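Local structure of LAO/AO transport system kinase (Escherichia coli, 2P67) at residues L57-T62 with C172-Q177; G77-R82 with G247-W252; R228-W233 with I256-A261; G63-G68 with E155-G160; P51-T56 with L140-E145. The protein probably binds a nucleotide, being a P-loop protein of the MeaB-like GTPase family built on a parallel beta sheet flanked by helices, though it is named as a transport system kinase. All blocks are in the same frame, centred on the assembly; numbering follows the deposited sequence.

Contact 1. Residues L57-T62 with C172-Q177; sequences LRLGVT and CFISLQ
The methyl CG2 of Thr62 lies in the plane of the Phe173 ring, at its CE1-CZ edge, 3.6 Å from CZ, the side chains meeting at about a right angle. Thr62 OG1 lies 3.3 Å from Phe173 CZ, oblique to the ring. Its place between backbone N and carbonyl carbon (chi1 62°) goes with CG2 beside the N. A water bonds to Thr62 OG1 and Ser175 OG and donates to Leu176 O, while Ser175 OG also accepts from Gln177 NE2 at 2.7 Å. Residues 57-62 and 172-177 are adjacent strands of the parallel sheet of a P-loop NTPase fold, their axes at 20° and 4.7 Å apart. The ladder runs from a weak bond, Cys172 N to Arg58 O at 3.3 Å, to a short one, Leu176 N to Thr62 O at 2.7 Å. Between them, Gly60 N donates to Cys172 O, Ile174 N to Gly60 O and Thr62 N to Ile174 O. On the face carrying Leu59, Val61, Cys172 and Ile174, Leu59 CD2 touches Cys172 CB at 3.8 Å, and helix 248-264 covers this side through Ile255 and Phe258. Phe173 and Ser175, on the other face, pack against Leu192 of helix 190-195.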
# COMPACT_ATOMS: atom_id res chain seq x y z
N LEU A 57 -22.58 14.26 -4.92
CA LEU A 57 -21.25 14.08 -5.50
C LEU A 57 -20.20 14.46 -4.45
O LEU A 57 -20.17 15.61 -3.99
CB LEU A 57 -21.10 14.93 -6.77
CG LEU A 57 -19.73 14.92 -7.47
CD1 LEU A 57 -19.30 13.52 -7.91
CD2 LEU A 57 -19.72 15.91 -8.63
N ARG A 58 -19.36 13.50 -4.08
CA ARG A 58 -18.33 13.70 -3.04
C ARG A 58 -16.99 13.90 -3.73
O ARG A 58 -16.50 13.00 -4.43
CB ARG A 58 -18.27 12.48 -2.13
CG ARG A 58 -19.60 12.18 -1.39
CD ARG A 58 -19.65 10.71 -0.95
NE ARG A 58 -18.62 10.35 0.04
CZ ARG A 58 -18.81 10.30 1.36
NH1 ARG A 58 -19.98 10.66 1.91
NH2 ARG A 58 -17.80 9.93 2.15
N LEU A 59 -16.42 15.08 -3.57
CA LEU A 59 -15.12 15.38 -4.18
C LEU A 59 -14.03 15.54 -3.13
O LEU A 59 -14.27 16.13 -2.07
CB LEU A 59 -15.21 16.68 -5.00
CG LEU A 59 -16.27 16.73 -6.10
CD1 LEU A 59 -16.26 18.11 -6.78
CD2 LEU A 59 -16.06 15.62 -7.13
N GLY A 60 -12.82 15.06 -3.45
CA GLY A 60 -11.67 15.34 -2.62
C GLY A 60 -10.73 16.24 -3.38
O GLY A 60 -10.48 16.04 -4.59
N VAL A 61 -10.21 17.24 -2.67
CA VAL A 61 -9.27 18.18 -3.28
C VAL A 61 -8.06 18.34 -2.34
O VAL A 61 -8.21 18.75 -1.19
CB VAL A 61 -9.93 19.58 -3.57
CG1 VAL A 61 -8.88 20.56 -4.07
CG2 VAL A 61 -11.12 19.48 -4.58
N THR A 62 -6.87 18.00 -2.82
CA THR A 62 -5.65 18.32 -2.07
C THR A 62 -4.83 19.37 -2.83
O THR A 62 -4.91 19.47 -4.05
CB THR A 62 -4.78 17.08 -1.73
OG1 THR A 62 -4.32 16.43 -2.94
CG2 THR A 62 -5.55 16.10 -0.89
N CYS A 172 -14.52 11.21 -6.39
CA CYS A 172 -13.55 11.70 -7.36
C CYS A 172 -12.49 12.52 -6.64
O CYS A 172 -12.83 13.48 -5.92
CB CYS A 172 -14.23 12.55 -8.45
SG CYS A 172 -13.08 13.17 -9.75
N PHE A 173 -11.22 12.13 -6.83
CA PHE A 173 -10.10 12.74 -6.13
C PHE A 173 -9.25 13.61 -7.06
O PHE A 173 -8.71 13.12 -8.07
CB PHE A 173 -9.21 11.69 -5.45
CG PHE A 173 -8.06 12.31 -4.73
CD1 PHE A 173 -8.27 13.11 -3.61
CD2 PHE A 173 -6.76 12.19 -5.23
CE1 PHE A 173 -7.20 13.73 -2.97
CE2 PHE A 173 -5.70 12.81 -4.59
CZ PHE A 173 -5.91 13.58 -3.48
N ILE A 174 -9.12 14.87 -6.69
CA ILE A 174 -8.45 15.90 -7.50
C ILE A 174 -7.24 16.46 -6.74
O ILE A 174 -7.37 16.91 -5.60
CB ILE A 174 -9.40 17.06 -7.88
CG1 ILE A 174 -10.63 16.55 -8.65
CG2 ILE A 174 -8.64 18.12 -8.72
CD1 ILE A 174 -11.93 16.61 -7.85
N SER A 175 -6.08 16.43 -7.37
CA SER A 175 -4.86 16.92 -6.72
C SER A 175 -4.36 18.16 -7.43
O SER A 175 -4.18 18.15 -8.63
CB SER A 175 -3.77 15.84 -6.73
OG SER A 175 -2.53 16.37 -6.26
N LEU A 176 -4.14 19.23 -6.66
CA LEU A 176 -3.55 20.45 -7.19
C LEU A 176 -2.05 20.46 -6.98
O LEU A 176 -1.54 20.16 -5.88
CB LEU A 176 -4.18 21.69 -6.55
CG LEU A 176 -5.32 22.25 -7.37
CD1 LEU A 176 -6.54 21.35 -7.23
CD2 LEU A 176 -5.62 23.66 -6.92
N GLN A 177 -1.36 20.79 -8.06
CA GLN A 177 0.10 20.79 -8.06
C GLN A 177 0.61 22.13 -8.58
O GLN A 177 -0.09 22.84 -9.29
CB GLN A 177 0.65 19.65 -8.93
CG GLN A 177 0.26 18.22 -8.49
CD GLN A 177 0.83 17.78 -7.13
OE1 GLN A 177 1.93 18.17 -6.74
NE2 GLN A 177 0.09 16.94 -6.42
O HOH W 1 -2.09 17.97 -4.05

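Contact 2. Residues G77-R82 with G247-W252; sequences GMLLIR and GIDEIW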
# COMPACT_ATOMS: atom_id res chain seq x y z
N GLY A 77 -15.91 26.56 -6.55
CA GLY A 77 -17.14 26.64 -5.75
C GLY A 77 -18.15 27.60 -6.37
O GLY A 77 -19.33 27.25 -6.53
N MET A 78 -17.66 28.78 -6.74
CA MET A 78 -18.52 29.80 -7.37
C MET A 78 -19.07 29.34 -8.72
O MET A 78 -20.22 29.61 -9.04
CB MET A 78 -17.81 31.16 -7.47
CG MET A 78 -17.67 31.90 -6.11
SD MET A 78 -19.22 32.02 -5.14
CE MET A 78 -20.27 32.96 -6.24
N LEU A 79 -18.28 28.59 -9.48
CA LEU A 79 -18.80 27.97 -10.72
C LEU A 79 -19.98 27.05 -10.46
O LEU A 79 -20.99 27.09 -11.16
CB LEU A 79 -17.69 27.22 -11.47
CG LEU A 79 -18.01 26.50 -12.78
CD1 LEU A 79 -16.74 26.36 -13.57
CD2 LEU A 79 -18.64 25.15 -12.59
N LEU A 80 -19.86 26.19 -9.44
CA LEU A 80 -20.92 25.23 -9.10
C LEU A 80 -22.19 25.97 -8.69
O LEU A 80 -23.28 25.57 -9.07
CB LEU A 80 -20.47 24.29 -7.98
CG LEU A 80 -19.31 23.35 -8.33
CD1 LEU A 80 -18.76 22.60 -7.09
CD2 LEU A 80 -19.75 22.39 -9.39
N ILE A 81 -22.02 27.05 -7.94
CA ILE A 81 -23.17 27.84 -7.48
C ILE A 81 -23.86 28.52 -8.67
O ILE A 81 -25.09 28.50 -8.76
CB ILE A 81 -22.77 28.84 -6.39
CG1 ILE A 81 -22.49 28.08 -5.08
CG2 ILE A 81 -23.88 29.89 -6.16
CD1 ILE A 81 -21.58 28.81 -4.16
N ARG A 82 -23.07 29.07 -9.58
CA ARG A 82 -23.62 29.59 -10.84
C ARG A 82 -24.41 28.55 -11.62
O ARG A 82 -25.38 28.90 -12.27
CB ARG A 82 -22.52 30.18 -11.71
CG ARG A 82 -22.21 31.63 -11.39
CD ARG A 82 -21.17 32.19 -12.34
NE ARG A 82 -19.87 32.26 -11.67
CZ ARG A 82 -18.77 31.61 -12.03
NH1 ARG A 82 -17.67 31.78 -11.33
NH2 ARG A 82 -18.76 30.83 -13.10
N GLY A 247 -10.05 27.91 -17.36
CA GLY A 247 -9.77 26.49 -17.14
C GLY A 247 -10.66 25.82 -16.11
O GLY A 247 -10.70 24.60 -16.04
N ILE A 248 -11.39 26.61 -15.33
CA ILE A 248 -12.22 26.07 -14.26
C ILE A 248 -13.41 25.30 -14.83
O ILE A 248 -13.72 24.21 -14.36
CB ILE A 248 -12.70 27.15 -13.24
CG1 ILE A 248 -11.55 28.07 -12.80
CG2 ILE A 248 -13.42 26.50 -12.03
CD1 ILE A 248 -10.41 27.38 -12.08
N ASP A 249 -14.09 25.87 -15.82
CA ASP A 249 -15.21 25.22 -16.50
C ASP A 249 -14.80 23.83 -17.01
O ASP A 249 -15.55 22.86 -16.90
CB ASP A 249 -15.69 26.07 -17.70
CG ASP A 249 -16.15 27.47 -17.30
OD1 ASP A 249 -16.82 27.64 -16.26
OD2 ASP A 249 -15.86 28.43 -18.05
N GLU A 250 -13.59 23.76 -17.56
CA GLU A 250 -13.06 22.54 -18.16
C GLU A 250 -12.79 21.46 -17.10
O GLU A 250 -12.98 20.26 -17.36
CB GLU A 250 -11.79 22.87 -18.95
CG GLU A 250 -12.09 23.64 -20.27
CD GLU A 250 -12.43 25.14 -20.11
OE1 GLU A 250 -12.45 25.72 -18.99
OE2 GLU A 250 -12.69 25.76 -21.16
N ILE A 251 -12.37 21.89 -15.92
CA ILE A 251 -12.14 20.97 -14.80
C ILE A 251 -13.47 20.36 -14.33
O ILE A 251 -13.57 19.15 -14.13
CB ILE A 251 -11.34 21.66 -13.66
CG1 ILE A 251 -9.88 21.90 -14.14
CG2 ILE A 251 -11.41 20.84 -12.35
CD1 ILE A 251 -9.13 22.92 -13.42
N TRP A 252 -14.50 21.19 -14.21
CA TRP A 252 -15.84 20.70 -13.85
C TRP A 252 -16.34 19.71 -14.90
O TRP A 252 -16.88 18.66 -14.59
CB TRP A 252 -16.80 21.88 -13.68
CG TRP A 252 -18.22 21.52 -13.39
CD1 TRP A 252 -19.34 22.02 -14.02
CD2 TRP A 252 -18.70 20.61 -12.39
NE1 TRP A 252 -20.49 21.46 -13.48
CE2 TRP A 252 -20.12 20.60 -12.47
CE3 TRP A 252 -18.07 19.78 -11.44
CZ2 TRP A 252 -20.92 19.81 -11.63
CZ3 TRP A 252 -18.88 18.99 -10.60
CH2 TRP A 252 -20.28 19.02 -10.70
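Leu80 and Leu79 of helix 69-82 reach Trp252 of helix 248-264, joining two helices that pack beside the parallel sheet of this P-loop NTPase fold. The short axes of 77-82 and 248-252 are 10.3 Å apart at closest approach and inclined at 71°, a separation bridged by side chains, with no hydrogen bond across the contact.

The aromatic part is a CH-pi contact. Leu80 CD2 sits over the centre of the six-membered ring of Trp252, 3.4 Å from the centroid and only 3° off the ring normal. Its distances to the six ring carbons are therefore nearly equal, and the two side chains cross at about a right angle.

The aliphatic part centres on Leu79, whose two methyls divide the work. CD2 meets the five-membered side of the indole, 3.5 Å from Trp252 CD1, whereas CD1 turns to Ile248 CG2 at 3.7 Å. Phe72 and Ala75, earlier in helix 69-82, touch Ile248 as well and extend this apolar layer.

Charged groups lie at the margin. Arg82 NH2 and Asp249 OD1 are opposite in charge but 4.9 Å apart, too far for a salt bridge in the conformer described, one of two deposited. The guanidinium of Arg82 has one face toward its own helix, with Leu79 CA 3.6 Å above the plane and offset toward the rim.

Contact 3. Residues R228-W233 with I256-A261; sequences RKYDEW and IDFKTA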
# COMPACT_ATOMS: atom_id res chain seq x y z
N ARG A 228 -4.27 1.93 -15.22
CA ARG A 228 -5.39 2.71 -14.70
C ARG A 228 -5.85 2.24 -13.31
O ARG A 228 -6.01 1.03 -13.05
CB ARG A 228 -6.58 2.66 -15.67
CG ARG A 228 -6.31 3.36 -17.02
CD ARG A 228 -7.52 3.20 -17.92
NE ARG A 228 -7.34 3.81 -19.24
CZ ARG A 228 -8.32 3.96 -20.14
NH1 ARG A 228 -9.56 3.54 -19.85
NH2 ARG A 228 -8.09 4.52 -21.33
N LYS A 229 -6.05 3.21 -12.44
CA LYS A 229 -6.71 2.98 -11.15
C LYS A 229 -8.11 2.35 -11.38
O LYS A 229 -8.49 1.36 -10.70
CB LYS A 229 -6.82 4.32 -10.41
CG LYS A 229 -7.74 4.32 -9.14
CD LYS A 229 -7.88 5.77 -8.62
CE LYS A 229 -8.76 5.87 -7.40
NZ LYS A 229 -9.07 7.32 -7.05
N TYR A 230 -8.85 2.91 -12.34
CA TYR A 230 -10.12 2.35 -12.82
C TYR A 230 -10.03 2.05 -14.32
O TYR A 230 -9.70 2.95 -15.11
CB TYR A 230 -11.23 3.39 -12.66
CG TYR A 230 -11.48 3.87 -11.25
CD1 TYR A 230 -11.82 2.97 -10.23
CD2 TYR A 230 -11.37 5.23 -10.93
CE1 TYR A 230 -12.07 3.42 -8.93
CE2 TYR A 230 -11.62 5.69 -9.64
CZ TYR A 230 -11.97 4.78 -8.65
OH TYR A 230 -12.21 5.27 -7.38
N ASP A 231 -10.40 0.83 -14.72
CA ASP A 231 -10.43 0.44 -16.13
C ASP A 231 -11.17 1.48 -17.00
O ASP A 231 -10.79 1.76 -18.13
CB ASP A 231 -11.10 -0.95 -16.27
CG ASP A 231 -10.50 -2.00 -15.31
OD1 ASP A 231 -9.30 -1.91 -14.98
OD2 ASP A 231 -11.24 -2.91 -14.89
N GLU A 232 -12.25 2.02 -16.43
CA GLU A 232 -13.15 2.96 -17.11
C GLU A 232 -12.58 4.36 -17.39
O GLU A 232 -13.18 5.11 -18.15
CB GLU A 232 -14.41 3.17 -16.25
CG GLU A 232 -15.28 1.94 -16.05
CD GLU A 232 -14.86 1.05 -14.89
OE1 GLU A 232 -13.80 1.28 -14.26
OE2 GLU A 232 -15.61 0.09 -14.60
N TRP A 233 -11.46 4.71 -16.74
CA TRP A 233 -10.98 6.11 -16.71
C TRP A 233 -9.47 6.27 -16.89
O TRP A 233 -8.68 5.77 -16.08
CB TRP A 233 -11.42 6.76 -15.38
CG TRP A 233 -11.08 8.24 -15.21
CD1 TRP A 233 -10.15 8.77 -14.36
CD2 TRP A 233 -11.66 9.36 -15.91
NE1 TRP A 233 -10.12 10.14 -14.48
CE2 TRP A 233 -11.03 10.53 -15.42
CE3 TRP A 233 -12.66 9.49 -16.90
CZ2 TRP A 233 -11.37 11.81 -15.88
CZ3 TRP A 233 -13.00 10.78 -17.35
CH2 TRP A 233 -12.36 11.92 -16.83
N ILE A 256 -17.43 15.77 -14.51
CA ILE A 256 -18.67 15.19 -15.05
C ILE A 256 -18.35 13.98 -15.95
O ILE A 256 -19.01 12.95 -15.84
CB ILE A 256 -19.53 16.26 -15.78
CG1 ILE A 256 -20.05 17.27 -14.75
CG2 ILE A 256 -20.69 15.59 -16.53
CD1 ILE A 256 -20.59 18.54 -15.37
N ASP A 257 -17.33 14.09 -16.80
CA ASP A 257 -16.86 12.99 -17.65
C ASP A 257 -16.45 11.76 -16.82
O ASP A 257 -16.78 10.61 -17.15
CB ASP A 257 -15.69 13.46 -18.53
CG ASP A 257 -16.12 14.37 -19.69
OD1 ASP A 257 -17.34 14.50 -19.97
OD2 ASP A 257 -15.22 14.98 -20.31
N PHE A 258 -15.75 12.01 -15.71
CA PHE A 258 -15.39 10.96 -14.75
C PHE A 258 -16.66 10.25 -14.21
O PHE A 258 -16.74 9.02 -14.21
CB PHE A 258 -14.56 11.56 -13.59
CG PHE A 258 -14.27 10.58 -12.46
CD1 PHE A 258 -13.10 9.81 -12.47
CD2 PHE A 258 -15.17 10.44 -11.38
CE1 PHE A 258 -12.81 8.89 -11.44
CE2 PHE A 258 -14.89 9.51 -10.34
CZ PHE A 258 -13.70 8.75 -10.36
N LYS A 259 -17.62 11.05 -13.74
CA LYS A 259 -18.89 10.53 -13.21
C LYS A 259 -19.62 9.68 -14.24
O LYS A 259 -20.05 8.58 -13.93
CB LYS A 259 -19.81 11.66 -12.74
CG LYS A 259 -21.08 11.13 -12.03
CD LYS A 259 -21.82 12.20 -11.23
CE LYS A 259 -22.88 11.54 -10.34
NZ LYS A 259 -23.58 12.46 -9.39
N THR A 260 -19.73 10.19 -15.47
CA THR A 260 -20.26 9.43 -16.61
C THR A 260 -19.56 8.08 -16.83
O THR A 260 -20.20 7.03 -16.93
CB THR A 260 -20.19 10.29 -17.91
OG1 THR A 260 -20.92 11.49 -17.69
CG2 THR A 260 -20.79 9.54 -19.10
N ALA A 261 -18.23 8.10 -16.87
CA ALA A 261 -17.47 6.89 -17.13
C ALA A 261 -17.64 5.82 -16.05
O ALA A 261 -17.74 4.61 -16.34
CB ALA A 261 -16.01 7.22 -17.31
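An aromatic cluster of Tyr230, Trp233 and Phe258 fastens the loop between helix 209-225 and strand 236-239 to helix 248-264, on the flank of the P-loop NTPase domain. The loop bends through a type I beta turn from Tyr230 to Trp233, closed by Trp233 N donating to Tyr230 O at 3.0 Å, and the turn delivers both of its end aromatic residues to the helix.

The central pair is T-shaped (edge-to-face). Phe258 presents its edge to the face of the five-membered ring of Trp233, with the planes at 85° and the centroids 4.9 Å apart. The leading atom is Phe258 CD1, 3.6 Å from Trp233 NE1 and offset toward the rim of the indole. Closer to the helix backbone, Phe258 CB makes a CH-pi contact with the six-membered ring, 3.9 Å from its centroid and 10° off the normal. Phe258 thus meets both rings of the indole, through CD1 and CB.

Tyr230 joins from the other end of the turn: its CE2 touches Phe258 CZ at 3.8 Å, the two rings being oblique to each other. Trp233 NE1 is not left without a partner, since it donates to Asp197 O, which probably helps to fix the indole rotation. Lys229 forms a salt bridge with Asp197 and packs against Lys190 of the second subunit. One helical turn after Phe258, Ala261 CB fits between loop backbone and indole, 3.6 Å from Glu232 O and 4.1 Å from Trp233 CE3.

Contact 4. Residues G63-G68 with E155-G160; sequences GTPGAG and ETVGVG
Gly158 N donates to Gly63 O in a short, nearly straight bond of 2.8 Å, with an N-H...O angle of 172°. The donor stands above the plane of that carbonyl, 61° out of it. Gly63 N in turn donates at 3.3 Å to Thr156 O, two residues before Gly158, the donor lying in the carbonyl plane. Gly63 therefore uses both its backbone N-H and its carbonyl on the end of strand 151-157 and the residue after it, forming a parallel bridge with Val157. A CA-H...O contact from Val157 CA, 3.4 Å from Gly63 O, adds to the grip on that oxygen.

Here both strands end and the loop begins. Residues 63-68 open a strand-loop-helix segment whose sequence fits a P-loop (Walker A), in keeping with the family. A type II turn from Thr64 to Ala67, closed by Ala67 N to Thr64 O at 3.0 Å, carries the chain toward helix 69-82, and Gly66 takes the positive phi (87°) of its third position. Glu155 forms a salt bridge with Lys69, just after the loop, tying strand 151-157 to the same element.

Packing is slight. Pro65 CD meets Val157 CG1 at 4.1 Å, the ring and the branched side chain crossing at about a right angle. Val157 CG1, anti to its backbone N, also comes within 3.5 Å of Gly63 O. Thr64 CG2 reaches Gly158 O at 3.8 Å, and on the strand 172-177 side Thr64 touches Gln177.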
# COMPACT_ATOMS: atom_id res chain seq x y z
N GLY A 63 -4.07 20.18 -2.10
CA GLY A 63 -3.15 21.09 -2.76
C GLY A 63 -1.84 21.07 -2.02
O GLY A 63 -1.82 21.06 -0.79
N THR A 64 -0.73 21.05 -2.76
CA THR A 64 0.59 21.20 -2.16
C THR A 64 0.77 22.66 -1.73
O THR A 64 0.08 23.55 -2.24
CB THR A 64 1.72 20.76 -3.12
OG1 THR A 64 1.61 21.48 -4.36
CG2 THR A 64 1.64 19.26 -3.41
N PRO A 65 1.68 22.92 -0.77
CA PRO A 65 1.99 24.32 -0.45
C PRO A 65 2.39 25.11 -1.71
O PRO A 65 3.26 24.67 -2.47
CB PRO A 65 3.16 24.20 0.53
CG PRO A 65 2.96 22.85 1.18
CD PRO A 65 2.43 21.98 0.08
N GLY A 66 1.71 26.24 -1.92
CA GLY A 66 1.95 27.11 -3.08
C GLY A 66 1.17 26.74 -4.33
O GLY A 66 1.38 27.35 -5.39
N ALA A 67 0.26 25.77 -4.22
CA ALA A 67 -0.50 25.26 -5.38
C ALA A 67 -1.75 26.08 -5.71
O ALA A 67 -2.39 25.84 -6.74
CB ALA A 67 -0.87 23.78 -5.18
N GLY A 68 -2.10 27.01 -4.82
CA GLY A 68 -3.22 27.94 -5.01
C GLY A 68 -4.57 27.30 -4.72
O GLY A 68 -5.56 27.58 -5.40
N GLU A 155 -11.36 18.91 1.67
CA GLU A 155 -10.09 19.42 1.18
C GLU A 155 -9.02 19.48 2.26
O GLU A 155 -9.33 19.71 3.42
CB GLU A 155 -10.26 20.76 0.47
CG GLU A 155 -10.80 21.87 1.35
CD GLU A 155 -9.70 22.72 1.93
OE1 GLU A 155 -10.02 23.77 2.51
OE2 GLU A 155 -8.51 22.37 1.79
N THR A 156 -7.78 19.23 1.88
CA THR A 156 -6.68 19.36 2.82
C THR A 156 -5.38 19.54 2.04
O THR A 156 -5.36 19.43 0.82
CB THR A 156 -6.61 18.18 3.83
OG1 THR A 156 -5.77 18.53 4.96
CG2 THR A 156 -6.11 16.89 3.17
N VAL A 157 -4.30 19.82 2.77
CA VAL A 157 -2.98 19.96 2.17
C VAL A 157 -2.50 18.59 1.72
O VAL A 157 -2.70 17.58 2.41
CB VAL A 157 -1.97 20.59 3.16
CG1 VAL A 157 -0.61 20.73 2.52
CG2 VAL A 157 -2.46 21.95 3.60
N GLY A 158 -1.88 18.55 0.55
CA GLY A 158 -1.26 17.35 0.04
C GLY A 158 0.14 17.32 0.60
O GLY A 158 1.00 18.13 0.20
N VAL A 159 0.33 16.42 1.56
CA VAL A 159 1.59 16.23 2.28
C VAL A 159 1.51 14.85 2.92
O VAL A 159 0.44 14.41 3.35
CB VAL A 159 1.82 17.33 3.37
CG1 VAL A 159 0.79 17.23 4.50
CG2 VAL A 159 3.24 17.27 3.93
N GLY A 160 2.64 14.16 2.98
CA GLY A 160 2.66 12.79 3.48
C GLY A 160 1.71 11.90 2.70
O GLY A 160 1.85 11.75 1.48

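Contact 5. Residues P51-T56 with L140-E145; sequences PYCGNT and LMLLCE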
# COMPACT_ATOMS: atom_id res chain seq x y z
N PRO A 51 -30.71 6.96 5.95
CA PRO A 51 -31.53 6.82 4.72
C PRO A 51 -31.57 8.04 3.79
O PRO A 51 -31.92 7.89 2.62
CB PRO A 51 -32.94 6.51 5.28
CG PRO A 51 -32.69 5.94 6.62
CD PRO A 51 -31.53 6.76 7.16
N TYR A 52 -31.21 9.22 4.30
CA TYR A 52 -31.24 10.48 3.54
C TYR A 52 -29.90 10.80 2.88
O TYR A 52 -29.77 11.77 2.12
CB TYR A 52 -31.70 11.63 4.45
CG TYR A 52 -32.90 11.26 5.31
CD1 TYR A 52 -34.17 11.10 4.74
CD2 TYR A 52 -32.77 11.05 6.67
CE1 TYR A 52 -35.28 10.74 5.54
CE2 TYR A 52 -33.86 10.69 7.47
CZ TYR A 52 -35.11 10.54 6.89
OH TYR A 52 -36.18 10.19 7.70
N CYS A 53 -28.89 9.97 3.14
CA CYS A 53 -27.57 10.19 2.54
C CYS A 53 -27.40 9.48 1.17
O CYS A 53 -28.27 8.70 0.75
CB CYS A 53 -26.50 9.79 3.56
SG CYS A 53 -26.64 10.77 5.07
N GLY A 54 -26.30 9.76 0.46
CA GLY A 54 -25.93 8.95 -0.71
C GLY A 54 -26.29 9.46 -2.10
O GLY A 54 -26.07 8.75 -3.11
N ASN A 55 -26.83 10.66 -2.18
CA ASN A 55 -27.18 11.28 -3.46
C ASN A 55 -26.46 12.61 -3.65
O ASN A 55 -27.04 13.61 -4.12
CB ASN A 55 -28.70 11.45 -3.58
CG ASN A 55 -29.36 10.21 -4.19
OD1 ASN A 55 -29.17 9.90 -5.38
ND2 ASN A 55 -30.12 9.50 -3.38
N THR A 56 -25.19 12.61 -3.29
CA THR A 56 -24.35 13.80 -3.30
C THR A 56 -23.03 13.42 -3.99
O THR A 56 -22.45 12.38 -3.70
CB THR A 56 -24.09 14.28 -1.87
OG1 THR A 56 -25.35 14.62 -1.25
CG2 THR A 56 -23.15 15.50 -1.84
N LEU A 140 -19.37 14.62 9.16
CA LEU A 140 -19.80 15.93 8.71
C LEU A 140 -20.29 15.87 7.26
O LEU A 140 -21.26 16.53 6.92
CB LEU A 140 -18.67 16.93 8.86
CG LEU A 140 -18.11 17.18 10.28
CD1 LEU A 140 -17.10 18.31 10.19
CD2 LEU A 140 -19.21 17.55 11.28
N MET A 141 -19.61 15.07 6.43
CA MET A 141 -20.02 14.83 5.04
C MET A 141 -21.44 14.23 4.98
O MET A 141 -22.27 14.68 4.20
CB MET A 141 -19.03 13.89 4.32
CG MET A 141 -17.67 14.53 4.01
SD MET A 141 -16.47 13.33 3.33
CE MET A 141 -17.01 13.28 1.60
N LEU A 142 -21.70 13.24 5.84
CA LEU A 142 -23.06 12.66 5.95
C LEU A 142 -24.12 13.71 6.29
O LEU A 142 -25.19 13.73 5.67
CB LEU A 142 -23.08 11.53 6.98
CG LEU A 142 -22.34 10.23 6.68
CD1 LEU A 142 -22.57 9.27 7.84
CD2 LEU A 142 -22.80 9.60 5.34
N LEU A 143 -23.80 14.61 7.23
CA LEU A 143 -24.73 15.69 7.58
C LEU A 143 -25.02 16.57 6.37
O LEU A 143 -26.18 16.90 6.10
CB LEU A 143 -24.21 16.54 8.77
CG LEU A 143 -24.22 15.79 10.12
CD1 LEU A 143 -23.40 16.55 11.17
CD2 LEU A 143 -25.63 15.54 10.61
N CYS A 144 -23.98 16.90 5.60
CA CYS A 144 -24.17 17.68 4.39
C CYS A 144 -25.06 16.96 3.36
O CYS A 144 -25.89 17.60 2.68
CB CYS A 144 -22.83 18.06 3.77
SG CYS A 144 -21.87 19.17 4.80
N GLU A 145 -24.89 15.64 3.26
CA GLU A 145 -25.69 14.82 2.34
C GLU A 145 -27.15 14.86 2.76
O GLU A 145 -28.05 15.09 1.92
CB GLU A 145 -25.18 13.39 2.32
CG GLU A 145 -23.81 13.29 1.57
CD GLU A 145 -23.31 11.88 1.38
OE1 GLU A 145 -23.89 10.94 1.94
OE2 GLU A 145 -22.29 11.71 0.66
O HOH W 2 -23.17 10.53 -1.76
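Glu145 extends from its helix between Cys53 and Thr56, its chain straight beyond CG (chi2 -174°), which carries the carboxylate to the loop backbone. Gly54 N meets OE1 of Glu145 from above the carboxylate plane, 63° out of it, in a bond of 3.1 Å with an N-H...O angle of 140°. Cys53 CB lies beside the same oxygen, 3.3 Å from Glu145 OE1. Thr56 crosses the aliphatic part of Glu145 obliquely, its OG1 3.5 Å from CG, and this hydroxyl is hydrogen-bonded to Tyr149 O. The other carboxylate oxygen, OE2, takes a salt bridge from Arg58 and a hydrogen bond from a water at 2.8 Å that also donates to Thr56 O. With both oxygens engaged, rotation of the carboxylate is probably restricted, and the arginine would favour its ionised form. The contact joins the loop before strand 57-63, the first strand of the P-loop NTPase sheet in the chain, to helix 133-146. Gly54 has positive phi, which suits glycine. Earlier in the loop, Cys53 SG lies 3.4 Å from Leu142 O and 4.0 Å from Leu142 CD2. On its far side the helix packs through Leu143 against Leu24 and Met28 of helix 21-32.

Contact 1 touches all four others. At one end of strand 57-63, the salt bridge from Arg58 NH1 to Glu145 OE2 (2.8 Å) ties it to contact 5; at the other, Val61 O and Thr156 N, 3.1 Å apart in a probable hydrogen bond, lead to contact 4 and the probable P-loop. Helix 248-264 supplies contacts 2 and 3, about 19 Å apart between centres, and meets contact 1 from both: Trp252 CZ3 lies 3.8 Å from Leu57 CD2, and Phe258 CE2 3.6 Å from Cys172 CB. Contacts 4 and 5 fall on opposite sides of the chain centre, about 26 Å between centres. The sodium ion, bound at Arg272 and Ser276, lies about 5 Å from the Arg58 side chain.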